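Local coordinates for protein ethylbenzene dehydrogenase alpha-subunit (Aromatoleum aromaticum, PDB 2IVF) that houses a molybdenum centre held by two pterin dinucleotides, together with an iron-sulfur cluster, as the large subunit of a molybdopterin oxidoreductase family enzyme, at residues I187-H192 with N218-D223; A202-T207 with V541-P546; N609-K614 with M620-L625. All blocks are in the same frame, centred on the assembly; numbering follows the deposited sequence.

Overall arrangement
All three contacts are buried, though Val-541 in interaction 2 and Pro-622 in interaction 3 are partly exposed. Interaction 1 lies nearest the centre of the chain and is mixed: its segments touch by packing and are joined through a water, an acetate and the molybdenum site. Interaction 3, about 13 Å from it between centres, also touches MD1; it puts apolar packing behind arginines that grip the diphosphate, and its Lys-614 and Arg-613 reach back to Asp-220 of interaction 1. Interaction 2 is apolar across its gap and holds no cofactor. It touches interaction 1 where Leu-188 meets helix 197-210 and Val-219 meets Pro-546, but does not touch interaction 3.

Interaction 1: residues I187-H192 with N218-D223; sequences ILDAPH and NVDIGD. With MO (molybdenum atom), chain L; MD1 (phosphoric acid 4-(2-amino-4-oxo-3,4,5,6,-tetrahydro-pteridin-6-yl)-2-hydroxy-3,4-dimercapto-but-3-en-yl ester guanylate ester), chain N; ACT (acetate ion), chain E.
The His-192 ring meets its neighbours at the edge: acetate O and MD1 S12 both lie there, near the ring plane, while Ile-221 CD1 approaches obliquely, 3.5 Å from NE2. NE2 donates to acetate O at 2.7 Å, with an N-H...O angle of 163°; the bond is nearly straight and, with the hydrogen bond at ND1, helps set how the ring is turned. Ile-221 reaches this spot because CG1 sits between its backbone N and carbonyl carbon (chi1 58°) and the chain then runs out extended; CB rests on C12 and C13 of MD1, and CG2 on C12 and S12. This is the molybdenum site of a molybdopterin oxidoreductase. Asp-223, just past helix 217-221, binds the metal through OD2 at 2.0 Å, beside acetate O at 2.2 Å and both MD1 sulfurs; two atoms from elsewhere complete the shell. Lys-450 salt-bridges Asp-223 OD1. Three residues earlier, still in the helix, Asp-220 OD2 presses on Ala-190 CB at 3.2 Å and stands 4.2 Å from Asp-189 OD1. A water donates to OD1 of Asp-189 and Asp-220, Lys-614 salt-bridges both, probably offsetting their like charges, and Tyr-603 OH is hydrogen-bonded to Asp-189 OD2.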
loop_
_atom_site.group_PDB
_atom_site.type_symbol
_atom_site.label_atom_id
_atom_site.label_comp_id
_atom_site.label_asym_id
_atom_site.label_seq_id
_atom_site.Cartn_x
_atom_site.Cartn_y
_atom_site.Cartn_z
ATOM N N ILE A 187 21.359 -3.690 -23.166
ATOM C CA ILE A 187 19.941 -3.583 -22.939
ATOM C C ILE A 187 19.725 -2.954 -21.614
ATOM O O ILE A 187 20.166 -3.479 -20.601
ATOM C CB ILE A 187 19.233 -4.988 -22.973
ATOM C CG1 ILE A 187 19.609 -5.690 -24.265
ATOM C CG2 ILE A 187 17.674 -4.878 -22.869
ATOM C CD1 ILE A 187 19.007 -7.019 -24.343
ATOM N N LEU A 188 19.083 -1.790 -21.617
ATOM C CA LEU A 188 18.551 -1.220 -20.406
ATOM C C LEU A 188 17.090 -1.619 -20.449
ATOM O O LEU A 188 16.283 -1.035 -21.170
ATOM C CB LEU A 188 18.706 0.292 -20.395
ATOM C CG LEU A 188 18.045 1.045 -19.245
ATOM C CD1 LEU A 188 18.338 0.411 -17.870
ATOM C CD2 LEU A 188 18.504 2.524 -19.298
ATOM N N ASP A 189 16.755 -2.637 -19.692
ATOM C CA ASP A 189 15.460 -3.289 -19.860
ATOM C C ASP A 189 14.398 -2.517 -19.123
ATOM O O ASP A 189 14.300 -2.634 -17.918
ATOM C CB ASP A 189 15.578 -4.687 -19.307
ATOM C CG ASP A 189 14.335 -5.528 -19.549
ATOM O OD1 ASP A 189 13.346 -4.995 -20.120
ATOM O OD2 ASP A 189 14.366 -6.720 -19.164
ATOM N N ALA A 190 13.601 -1.749 -19.846
ATOM C CA ALA A 190 12.318 -1.265 -19.347
ATOM C C ALA A 190 12.459 -0.622 -17.949
ATOM O O ALA A 190 11.710 -0.960 -17.027
ATOM C CB ALA A 190 11.221 -2.445 -19.347
ATOM N N PRO A 191 13.383 0.359 -17.790
ATOM C CA PRO A 191 13.468 0.951 -16.450
ATOM C C PRO A 191 12.226 1.749 -16.139
ATOM O O PRO A 191 11.710 2.464 -17.024
ATOM C CB PRO A 191 14.674 1.914 -16.563
ATOM C CG PRO A 191 14.720 2.252 -17.981
ATOM C CD PRO A 191 14.292 1.018 -18.722
ATOM N N HIS A 192 11.749 1.641 -14.889
ATOM C CA HIS A 192 10.664 2.476 -14.426
ATOM C C HIS A 192 11.229 3.757 -13.824
ATOM O O HIS A 192 12.417 4.035 -13.983
ATOM C CB HIS A 192 9.752 1.709 -13.454
ATOM C CG HIS A 192 8.305 2.033 -13.621
ATOM N ND1 HIS A 192 7.853 3.330 -13.765
ATOM C CD2 HIS A 192 7.195 1.243 -13.621
ATOM C CE1 HIS A 192 6.536 3.318 -13.912
ATOM N NE2 HIS A 192 6.110 2.070 -13.809
ATOM N N ASN A 218 6.264 0.857 -20.565
ATOM C CA ASN A 218 4.822 0.684 -20.366
ATOM C C ASN A 218 4.237 -0.573 -20.945
ATOM O O ASN A 218 3.352 -1.182 -20.350
ATOM C CB ASN A 218 4.072 1.900 -20.886
ATOM C CG ASN A 218 3.881 2.877 -19.825
ATOM O OD1 ASN A 218 4.800 3.623 -19.476
ATOM N ND2 ASN A 218 2.716 2.815 -19.189
ATOM N N VAL A 219 4.729 -0.948 -22.104
ATOM C CA VAL A 219 4.307 -2.184 -22.747
ATOM C C VAL A 219 4.834 -3.375 -21.894
ATOM O O VAL A 219 4.170 -4.424 -21.780
ATOM C CB VAL A 219 4.800 -2.194 -24.165
ATOM C CG1 VAL A 219 4.362 -3.472 -24.935
ATOM C CG2 VAL A 219 4.285 -0.893 -24.885
ATOM N N ASP A 220 6.009 -3.184 -21.286
ATOM C CA ASP A 220 6.665 -4.254 -20.545
ATOM C C ASP A 220 5.924 -4.534 -19.224
ATOM O O ASP A 220 5.729 -5.696 -18.841
ATOM C CB ASP A 220 8.143 -3.920 -20.317
ATOM C CG ASP A 220 8.920 -5.097 -19.748
ATOM O OD1 ASP A 220 9.045 -6.158 -20.440
ATOM O OD2 ASP A 220 9.405 -4.958 -18.607
ATOM N N ILE A 221 5.487 -3.475 -18.563
ATOM C CA ILE A 221 4.754 -3.630 -17.291
ATOM C C ILE A 221 3.318 -4.052 -17.522
ATOM O O ILE A 221 2.790 -4.877 -16.784
ATOM C CB ILE A 221 4.851 -2.397 -16.420
ATOM C CG1 ILE A 221 4.307 -1.134 -17.126
ATOM C CG2 ILE A 221 6.311 -2.183 -15.980
ATOM C CD1 ILE A 221 4.639 0.201 -16.434
ATOM N N GLY A 222 2.711 -3.544 -18.584
ATOM C CA GLY A 222 1.316 -3.825 -18.868
ATOM C C GLY A 222 0.357 -2.761 -18.426
ATOM O O GLY A 222 -0.723 -3.103 -17.928
ATOM N N ASP A 223 0.771 -1.492 -18.570
ATOM C CA ASP A 223 -0.048 -0.306 -18.300
ATOM C C ASP A 223 -0.352 0.451 -19.568
ATOM O O ASP A 223 0.413 1.300 -20.009
ATOM C CB ASP A 223 0.656 0.652 -17.378
ATOM C CG ASP A 223 0.828 0.084 -16.003
ATOM O OD1 ASP A 223 0.075 -0.837 -15.683
ATOM O OD2 ASP A 223 1.724 0.546 -15.272
HETATM MO MO MO L . 2.237 0.056 -13.357
HETATM P PB MD1 N . 9.266 -3.003 -11.288
HETATM O O3B MD1 N . 9.145 -2.948 -9.712
HETATM O O1B MD1 N . 9.450 -1.606 -11.759
HETATM O O2B MD1 N . 10.112 -4.122 -11.760
HETATM O O3A MD1 N . 7.792 -3.430 -11.689
HETATM C C10 MD1 N . 6.742 -2.473 -11.948
HETATM C C11 MD1 N . 5.496 -3.330 -12.107
HETATM O O11 MD1 N . 5.129 -3.668 -10.727
HETATM C C12 MD1 N . 4.380 -2.523 -12.713
HETATM S S12 MD1 N . 4.423 -0.813 -12.761
HETATM C C13 MD1 N . 3.245 -3.127 -13.192
HETATM S S13 MD1 N . 1.952 -2.247 -13.827
HETATM C C14 MD1 N . 3.072 -4.598 -13.215
HETATM N N15 MD1 N . 1.994 -5.170 -12.483
HETATM C C16 MD1 N . 1.857 -6.528 -12.360
HETATM C C15 MD1 N . 0.715 -6.998 -11.737
HETATM O O14 MD1 N . -0.172 -6.212 -11.309
HETATM N N17 MD1 N . 0.671 -8.344 -11.569
HETATM C C17 MD1 N . 1.671 -9.183 -12.062
HETATM N N16 MD1 N . 1.507 -10.484 -11.863
HETATM N N18 MD1 N . 2.743 -8.693 -12.705
HETATM C C20 MD1 N . 2.836 -7.389 -12.860
HETATM N N8 MD1 N . 3.892 -6.890 -13.555
HETATM C C7 MD1 N . 4.169 -5.492 -13.740
HETATM P PA MD1 N . 10.094 -3.459 -8.517
HETATM O O1A MD1 N . 9.724 -2.610 -7.344
HETATM O O2A MD1 N . 9.904 -4.921 -8.381
HETATM O "O5'" MD1 N . 11.581 -3.170 -8.964
HETATM C "C5'" MD1 N . 11.980 -1.804 -8.980
HETATM C "C4'" MD1 N . 13.251 -1.652 -8.251
HETATM O "O4'" MD1 N . 13.441 -0.243 -8.200
HETATM C "C1'" MD1 N . 14.182 -0.029 -6.998
HETATM N N9 MD1 N . 14.154 1.356 -6.507
HETATM C C4 MD1 N . 15.180 2.186 -6.624
HETATM N N3 MD1 N . 16.390 1.987 -7.199
HETATM C C2 MD1 N . 17.289 2.971 -7.222
HETATM N N2 MD1 N . 18.501 2.787 -7.811
HETATM N N1 MD1 N . 16.979 4.151 -6.575
HETATM C C6 MD1 N . 15.774 4.417 -5.971
HETATM O O6 MD1 N . 15.575 5.530 -5.485
HETATM C C5 MD1 N . 14.817 3.391 -6.000
HETATM N N7 MD1 N . 13.586 3.244 -5.523
HETATM C C8 MD1 N . 13.193 2.009 -5.848
HETATM C "C2'" MD1 N . 13.523 -0.945 -5.971
HETATM O "O2'" MD1 N . 14.393 -1.303 -4.870
HETATM C "C3'" MD1 N . 13.063 -2.145 -6.811
HETATM O "O3'" MD1 N . 13.887 -3.319 -6.583
HETATM C C ACT E . 2.891 2.805 -14.253
HETATM O O ACT E . 3.458 1.769 -13.942
HETATM O OXT ACT E . 1.708 2.860 -13.810
HETATM C CH3 ACT E . 3.564 3.839 -15.087
HETATM O O HOH W 1 11.445 -6.243 -21.778
#

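Interaction 2: residues A202-T207 with V541-P546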
loop_
_atom_site.group_PDB
_atom_site.type_symbol
_atom_site.label_atom_id
_atom_site.label_comp_id
_atom_site.label_asym_id
_atom_site.label_seq_id
_atom_site.Cartn_x
_atom_site.Cartn_y
_atom_site.Cartn_z
ATOM N N ALA A 202 18.635 9.761 -16.723
ATOM C CA ALA A 202 20.023 9.267 -16.834
ATOM C C ALA A 202 20.127 7.975 -17.663
ATOM O O ALA A 202 20.909 7.890 -18.611
ATOM C CB ALA A 202 20.573 9.042 -15.446
ATOM N N GLY A 203 19.309 6.983 -17.320
ATOM C CA GLY A 203 19.374 5.658 -17.952
ATOM C C GLY A 203 19.015 5.754 -19.422
ATOM O O GLY A 203 19.673 5.173 -20.285
ATOM N N PHE A 204 17.976 6.525 -19.707
ATOM C CA PHE A 204 17.565 6.741 -21.094
ATOM C C PHE A 204 18.614 7.505 -21.898
ATOM O O PHE A 204 18.939 7.151 -23.045
ATOM C CB PHE A 204 16.231 7.470 -21.105
ATOM C CG PHE A 204 15.790 7.913 -22.463
ATOM C CD1 PHE A 204 15.734 7.018 -23.528
ATOM C CD2 PHE A 204 15.414 9.227 -22.676
ATOM C CE1 PHE A 204 15.326 7.422 -24.784
ATOM C CE2 PHE A 204 15.007 9.648 -23.958
ATOM C CZ PHE A 204 14.985 8.740 -25.009
ATOM N N ARG A 205 19.169 8.545 -21.277
ATOM C CA ARG A 205 20.170 9.365 -21.915
ATOM C C ARG A 205 21.393 8.497 -22.235
ATOM O O ARG A 205 21.997 8.579 -23.306
ATOM C CB ARG A 205 20.519 10.520 -20.981
ATOM C CG ARG A 205 21.462 11.551 -21.557
ATOM C CD ARG A 205 21.603 12.720 -20.572
ATOM N NE ARG A 205 22.458 13.717 -21.166
ATOM C CZ ARG A 205 22.063 14.602 -22.072
ATOM N NH1 ARG A 205 20.816 14.633 -22.482
ATOM N NH2 ARG A 205 22.927 15.437 -22.572
ATOM N N MET A 206 21.792 7.684 -21.265
ATOM C CA MET A 206 22.908 6.758 -21.459
ATOM C C MET A 206 22.676 5.818 -22.634
ATOM O O MET A 206 23.514 5.688 -23.511
ATOM C CB MET A 206 23.116 5.966 -20.170
ATOM C CG MET A 206 24.235 4.937 -20.203
ATOM S SD MET A 206 23.918 3.669 -18.957
ATOM C CE MET A 206 22.139 3.618 -18.897
ATOM N N THR A 207 21.518 5.177 -22.653
ATOM C CA THR A 207 21.218 4.206 -23.684
ATOM C C THR A 207 21.150 4.890 -25.030
ATOM O O THR A 207 21.760 4.463 -26.002
ATOM C CB THR A 207 19.917 3.445 -23.349
ATOM O OG1 THR A 207 20.003 2.962 -21.991
ATOM C CG2 THR A 207 19.724 2.278 -24.354
ATOM N N VAL A 541 15.437 6.740 -30.884
ATOM C CA VAL A 541 16.112 6.712 -29.587
ATOM C C VAL A 541 16.224 5.311 -28.971
ATOM O O VAL A 541 16.602 5.192 -27.797
ATOM C CB VAL A 541 15.439 7.691 -28.579
ATOM C CG1 VAL A 541 15.298 9.116 -29.228
ATOM C CG2 VAL A 541 14.103 7.161 -28.149
ATOM N N GLY A 542 15.862 4.262 -29.726
ATOM C CA GLY A 542 16.070 2.849 -29.280
ATOM C C GLY A 542 15.037 2.266 -28.318
ATOM O O GLY A 542 15.298 1.253 -27.636
ATOM N N LEU A 543 13.872 2.912 -28.252
ATOM C CA LEU A 543 12.762 2.412 -27.464
ATOM C C LEU A 543 11.998 1.453 -28.356
ATOM O O LEU A 543 11.561 1.827 -29.451
ATOM C CB LEU A 543 11.854 3.539 -27.018
ATOM C CG LEU A 543 12.489 4.453 -25.970
ATOM C CD1 LEU A 543 11.764 5.779 -25.890
ATOM C CD2 LEU A 543 12.509 3.762 -24.605
ATOM N N VAL A 544 11.847 0.223 -27.884
ATOM C CA VAL A 544 11.423 -0.881 -28.749
ATOM C C VAL A 544 10.323 -1.697 -28.051
ATOM O O VAL A 544 10.298 -1.791 -26.816
ATOM C CB VAL A 544 12.657 -1.773 -29.148
ATOM C CG1 VAL A 544 13.761 -0.898 -29.716
ATOM C CG2 VAL A 544 13.178 -2.540 -27.921
ATOM N N PRO A 545 9.374 -2.250 -28.829
ATOM C CA PRO A 545 8.345 -3.151 -28.250
ATOM C C PRO A 545 9.007 -4.311 -27.531
ATOM O O PRO A 545 9.848 -4.962 -28.148
ATOM C CB PRO A 545 7.582 -3.672 -29.485
ATOM C CG PRO A 545 8.445 -3.331 -30.676
ATOM C CD PRO A 545 9.202 -2.088 -30.281
ATOM N N PRO A 546 8.716 -4.522 -26.236
ATOM C CA PRO A 546 9.375 -5.590 -25.439
ATOM C C PRO A 546 9.059 -7.045 -25.825
ATOM O O PRO A 546 9.912 -7.930 -25.631
ATOM C CB PRO A 546 8.950 -5.257 -24.004
ATOM C CG PRO A 546 7.699 -4.498 -24.167
ATOM C CD PRO A 546 7.792 -3.729 -25.413
#
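Helix 197-210 lays Phe-204 against Val-541, the first residue past helix 526-540, where the chain turns into the short strand 543-544. That strand pairs in parallel with 214-215 in a two-stranded sheet. Val-541 CG2 sits at the edge of the phenyl ring, in its plane, 3.6 Å from CE1 and equally far from CZ; CB backs it up at 3.7 Å from CZ. With CG opposite the backbone N of Phe-204 (chi1 172°), the ring swings off the helix flank and presents its CE1-CZ edge to the valine. Leu-543 CD1 closes on the same ring obliquely, at 4.1 Å from CE1, so two branched side chains gather round one corner of the aromatic. Trp-200, a turn earlier on the helix, meets the Phe-204 ring with the planes about 30° apart. Between Val-541 and Leu-543 the chain bends through Gly-542, whose phi is positive (81°).

No hydrogen bond spans the gap. On the helix, Thr-207 OG1 bonds back to Gly-203 O at 2.8 Å, from a position tilted out of the carbonyl plane, while the backbone N of Thr-207 reaches that oxygen from the other face at 3.0 Å. The hydroxyl's hydrogen is thus spent within the helix. Thr-207 and Met-206 pack on Phe-186 and Leu-188, so the helix leans on strand 186-188, which precedes it in the chain, and the contact with Val-541 and Leu-543 ties the helix of this beta-alpha unit to the short parallel pair of strands 214-215 and 543-544.

Interaction 3: residues N609-K614 with M620-L625. With MD1 (phosphoric acid 4-(2-amino-4-oxo-3,4,5,6,-tetrahydro-pteridin-6-yl)-2-hydroxy-3,4-dimercapto-but-3-en-yl ester guanylate ester), chain N.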
loop_
_atom_site.group_PDB
_atom_site.type_symbol
_atom_site.label_atom_id
_atom_site.label_comp_id
_atom_site.label_asym_id
_atom_site.label_seq_id
_atom_site.Cartn_x
_atom_site.Cartn_y
_atom_site.Cartn_z
ATOM N N ASN A 609 12.807 -5.114 -12.046
ATOM C CA ASN A 609 13.036 -6.325 -11.243
ATOM C C ASN A 609 12.420 -7.486 -12.020
ATOM O O ASN A 609 11.340 -7.891 -11.709
ATOM C CB ASN A 609 12.337 -6.064 -9.884
ATOM C CG ASN A 609 12.582 -7.127 -8.822
ATOM O OD1 ASN A 609 13.433 -8.000 -8.952
ATOM N ND2 ASN A 609 11.833 -7.039 -7.749
ATOM N N PRO A 610 13.083 -7.970 -13.086
ATOM C CA PRO A 610 12.444 -8.925 -14.013
ATOM C C PRO A 610 12.022 -10.230 -13.374
ATOM O O PRO A 610 11.075 -10.868 -13.831
ATOM C CB PRO A 610 13.522 -9.185 -15.089
ATOM C CG PRO A 610 14.818 -8.796 -14.492
ATOM C CD PRO A 610 14.468 -7.671 -13.489
ATOM N N MET A 611 12.719 -10.651 -12.313
ATOM C CA MET A 611 12.368 -11.905 -11.687
ATOM C C MET A 611 10.914 -11.952 -11.197
ATOM O O MET A 611 10.344 -13.037 -11.128
ATOM C CB MET A 611 13.310 -12.249 -10.560
ATOM C CG MET A 611 14.709 -12.546 -11.034
ATOM S SD MET A 611 14.862 -14.026 -12.116
ATOM C CE MET A 611 14.397 -15.303 -10.982
ATOM N N ARG A 612 10.316 -10.819 -10.825
ATOM C CA ARG A 612 8.840 -10.804 -10.594
ATOM C C ARG A 612 8.021 -10.071 -11.684
ATOM O O ARG A 612 6.836 -10.364 -11.898
ATOM C CB ARG A 612 8.468 -10.235 -9.226
ATOM C CG ARG A 612 9.018 -8.863 -8.925
ATOM C CD ARG A 612 8.039 -8.044 -8.173
ATOM N NE ARG A 612 6.847 -7.787 -8.963
ATOM C CZ ARG A 612 6.557 -6.647 -9.598
ATOM N NH1 ARG A 612 7.390 -5.601 -9.582
ATOM N NH2 ARG A 612 5.427 -6.557 -10.289
ATOM N N ARG A 613 8.621 -9.089 -12.339
ATOM C CA ARG A 613 7.903 -8.267 -13.293
ATOM C C ARG A 613 7.598 -9.028 -14.575
ATOM O O ARG A 613 6.445 -9.011 -15.031
ATOM C CB ARG A 613 8.671 -7.008 -13.674
ATOM C CG ARG A 613 7.860 -6.143 -14.642
ATOM C CD ARG A 613 8.691 -5.261 -15.515
ATOM N NE ARG A 613 9.190 -4.112 -14.744
ATOM C CZ ARG A 613 9.687 -3.021 -15.317
ATOM N NH1 ARG A 613 9.740 -2.929 -16.631
ATOM N NH2 ARG A 613 10.127 -2.005 -14.581
ATOM N N LYS A 614 8.592 -9.678 -15.165
ATOM C CA LYS A 614 8.325 -10.487 -16.361
ATOM C C LYS A 614 7.471 -11.681 -16.024
ATOM O O LYS A 614 7.745 -12.426 -15.081
ATOM C CB LYS A 614 9.568 -10.986 -17.090
ATOM C CG LYS A 614 10.096 -10.051 -18.171
ATOM C CD LYS A 614 10.432 -8.688 -17.622
ATOM C CE LYS A 614 11.282 -7.916 -18.632
ATOM N NZ LYS A 614 11.425 -6.457 -18.302
ATOM N N MET A 620 12.343 -17.950 -17.320
ATOM C CA MET A 620 12.920 -17.731 -18.672
ATOM C C MET A 620 14.208 -16.925 -18.548
ATOM O O MET A 620 15.155 -17.112 -19.311
ATOM C CB MET A 620 11.937 -16.998 -19.582
ATOM C CG MET A 620 10.596 -17.779 -19.840
ATOM S SD MET A 620 10.867 -19.515 -20.268
ATOM C CE MET A 620 11.234 -19.356 -22.030
ATOM N N PHE A 621 14.252 -16.031 -17.583
ATOM C CA PHE A 621 15.463 -15.232 -17.420
ATOM C C PHE A 621 16.684 -16.097 -17.019
ATOM O O PHE A 621 17.680 -16.122 -17.769
ATOM C CB PHE A 621 15.224 -13.988 -16.554
ATOM C CG PHE A 621 14.780 -12.782 -17.365
ATOM C CD1 PHE A 621 13.739 -12.880 -18.290
ATOM C CD2 PHE A 621 15.400 -11.563 -17.234
ATOM C CE1 PHE A 621 13.322 -11.772 -19.023
ATOM C CE2 PHE A 621 14.995 -10.475 -17.997
ATOM C CZ PHE A 621 13.961 -10.576 -18.869
ATOM N N PRO A 622 16.627 -16.800 -15.863
ATOM C CA PRO A 622 17.762 -17.681 -15.488
ATOM C C PRO A 622 18.039 -18.733 -16.528
ATOM O O PRO A 622 19.201 -18.984 -16.849
ATOM C CB PRO A 622 17.317 -18.300 -14.141
ATOM C CG PRO A 622 16.376 -17.330 -13.582
ATOM C CD PRO A 622 15.603 -16.791 -14.810
ATOM N N ASP A 623 17.004 -19.326 -17.105
ATOM C CA ASP A 623 17.234 -20.474 -17.995
ATOM C C ASP A 623 17.713 -20.126 -19.394
ATOM O O ASP A 623 18.430 -20.914 -20.015
ATOM C CB ASP A 623 15.984 -21.327 -18.132
ATOM C CG ASP A 623 15.732 -22.199 -16.918
ATOM O OD1 ASP A 623 16.428 -22.038 -15.886
ATOM O OD2 ASP A 623 14.809 -23.046 -17.009
ATOM N N VAL A 624 17.303 -18.965 -19.904
ATOM C CA VAL A 624 17.544 -18.653 -21.315
ATOM C C VAL A 624 18.406 -17.407 -21.483
ATOM O O VAL A 624 19.366 -17.450 -22.208
ATOM C CB VAL A 624 16.226 -18.502 -22.117
ATOM C CG1 VAL A 624 16.546 -18.284 -23.585
ATOM C CG2 VAL A 624 15.337 -19.791 -21.986
ATOM N N LEU A 625 18.070 -16.306 -20.821
ATOM C CA LEU A 625 18.821 -15.058 -21.007
ATOM C C LEU A 625 20.142 -14.980 -20.240
ATOM O O LEU A 625 21.210 -14.717 -20.813
ATOM C CB LEU A 625 17.947 -13.866 -20.624
ATOM C CG LEU A 625 18.603 -12.477 -20.705
ATOM C CD1 LEU A 625 19.075 -12.195 -22.140
ATOM C CD2 LEU A 625 17.707 -11.365 -20.193
HETATM P PB MD1 N . 9.266 -3.003 -11.288
HETATM O O3B MD1 N . 9.145 -2.948 -9.712
HETATM O O1B MD1 N . 9.450 -1.606 -11.759
HETATM O O2B MD1 N . 10.112 -4.122 -11.760
HETATM O O3A MD1 N . 7.792 -3.430 -11.689
HETATM C C10 MD1 N . 6.742 -2.473 -11.948
HETATM C C11 MD1 N . 5.496 -3.330 -12.107
HETATM O O11 MD1 N . 5.129 -3.668 -10.727
HETATM C C12 MD1 N . 4.380 -2.523 -12.713
HETATM S S12 MD1 N . 4.423 -0.813 -12.761
HETATM C C13 MD1 N . 3.245 -3.127 -13.192
HETATM S S13 MD1 N . 1.952 -2.247 -13.827
HETATM C C14 MD1 N . 3.072 -4.598 -13.215
HETATM N N15 MD1 N . 1.994 -5.170 -12.483
HETATM C C16 MD1 N . 1.857 -6.528 -12.360
HETATM C C15 MD1 N . 0.715 -6.998 -11.737
HETATM O O14 MD1 N . -0.172 -6.212 -11.309
HETATM N N17 MD1 N . 0.671 -8.344 -11.569
HETATM C C17 MD1 N . 1.671 -9.183 -12.062
HETATM N N16 MD1 N . 1.507 -10.484 -11.863
HETATM N N18 MD1 N . 2.743 -8.693 -12.705
HETATM C C20 MD1 N . 2.836 -7.389 -12.860
HETATM N N8 MD1 N . 3.892 -6.890 -13.555
HETATM C C7 MD1 N . 4.169 -5.492 -13.740
HETATM P PA MD1 N . 10.094 -3.459 -8.517
HETATM O O1A MD1 N . 9.724 -2.610 -7.344
HETATM O O2A MD1 N . 9.904 -4.921 -8.381
HETATM O "O5'" MD1 N . 11.581 -3.170 -8.964
HETATM C "C5'" MD1 N . 11.980 -1.804 -8.980
HETATM C "C4'" MD1 N . 13.251 -1.652 -8.251
HETATM O "O4'" MD1 N . 13.441 -0.243 -8.200
HETATM C "C1'" MD1 N . 14.182 -0.029 -6.998
HETATM N N9 MD1 N . 14.154 1.356 -6.507
HETATM C C4 MD1 N . 15.180 2.186 -6.624
HETATM N N3 MD1 N . 16.390 1.987 -7.199
HETATM C C2 MD1 N . 17.289 2.971 -7.222
HETATM N N2 MD1 N . 18.501 2.787 -7.811
HETATM N N1 MD1 N . 16.979 4.151 -6.575
HETATM C C6 MD1 N . 15.774 4.417 -5.971
HETATM O O6 MD1 N . 15.575 5.530 -5.485
HETATM C C5 MD1 N . 14.817 3.391 -6.000
HETATM N N7 MD1 N . 13.586 3.244 -5.523
HETATM C C8 MD1 N . 13.193 2.009 -5.848
HETATM C "C2'" MD1 N . 13.523 -0.945 -5.971
HETATM O "O2'" MD1 N . 14.393 -1.303 -4.870
HETATM C "C3'" MD1 N . 13.063 -2.145 -6.811
HETATM O "O3'" MD1 N . 13.887 -3.319 -6.583
#
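Phe-621 has the most surface buried here, and within the two segments three side chains pack round its ring. Pro-610 crosses the phenyl at about a right angle, with CB 3.5 Å from Phe-621 CE2. The aliphatic part of Lys-614 runs past obliquely, CG 3.8 Å from Phe-621 CE1. One ring face carries Leu-625 CD2 from the same helix, 3.6 Å above the plane and offset toward the rim. Met-611 comes next: its chain folds at chi2 and chi3 (both near -65°), which brings CE up to CG of the Pro-622 ring at 3.8 Å. Pro-622 has no backbone N-H to give, and the helix kinks there, with a wider pi-type turn over 621-625.

The other side of 609-614 faces MD1. Asn-609 ND2 and Arg-612 NH1 both donate to O2A, the arginine at 2.9 Å, while Arg-613 NH2 takes O1B at 2.9 Å, a grip on the cofactor's diphosphate from one short helix and the residue just before it. NZ of Lys-614 goes instead to Asp-220 and Gln-608 OE1. Helix 610-613 follows strand 602-606, whose Tyr-603 touches Pro-610, Phe-621 and Leu-625, while helix 546-553 meets Phe-621 through Trp-549 and Leu-550.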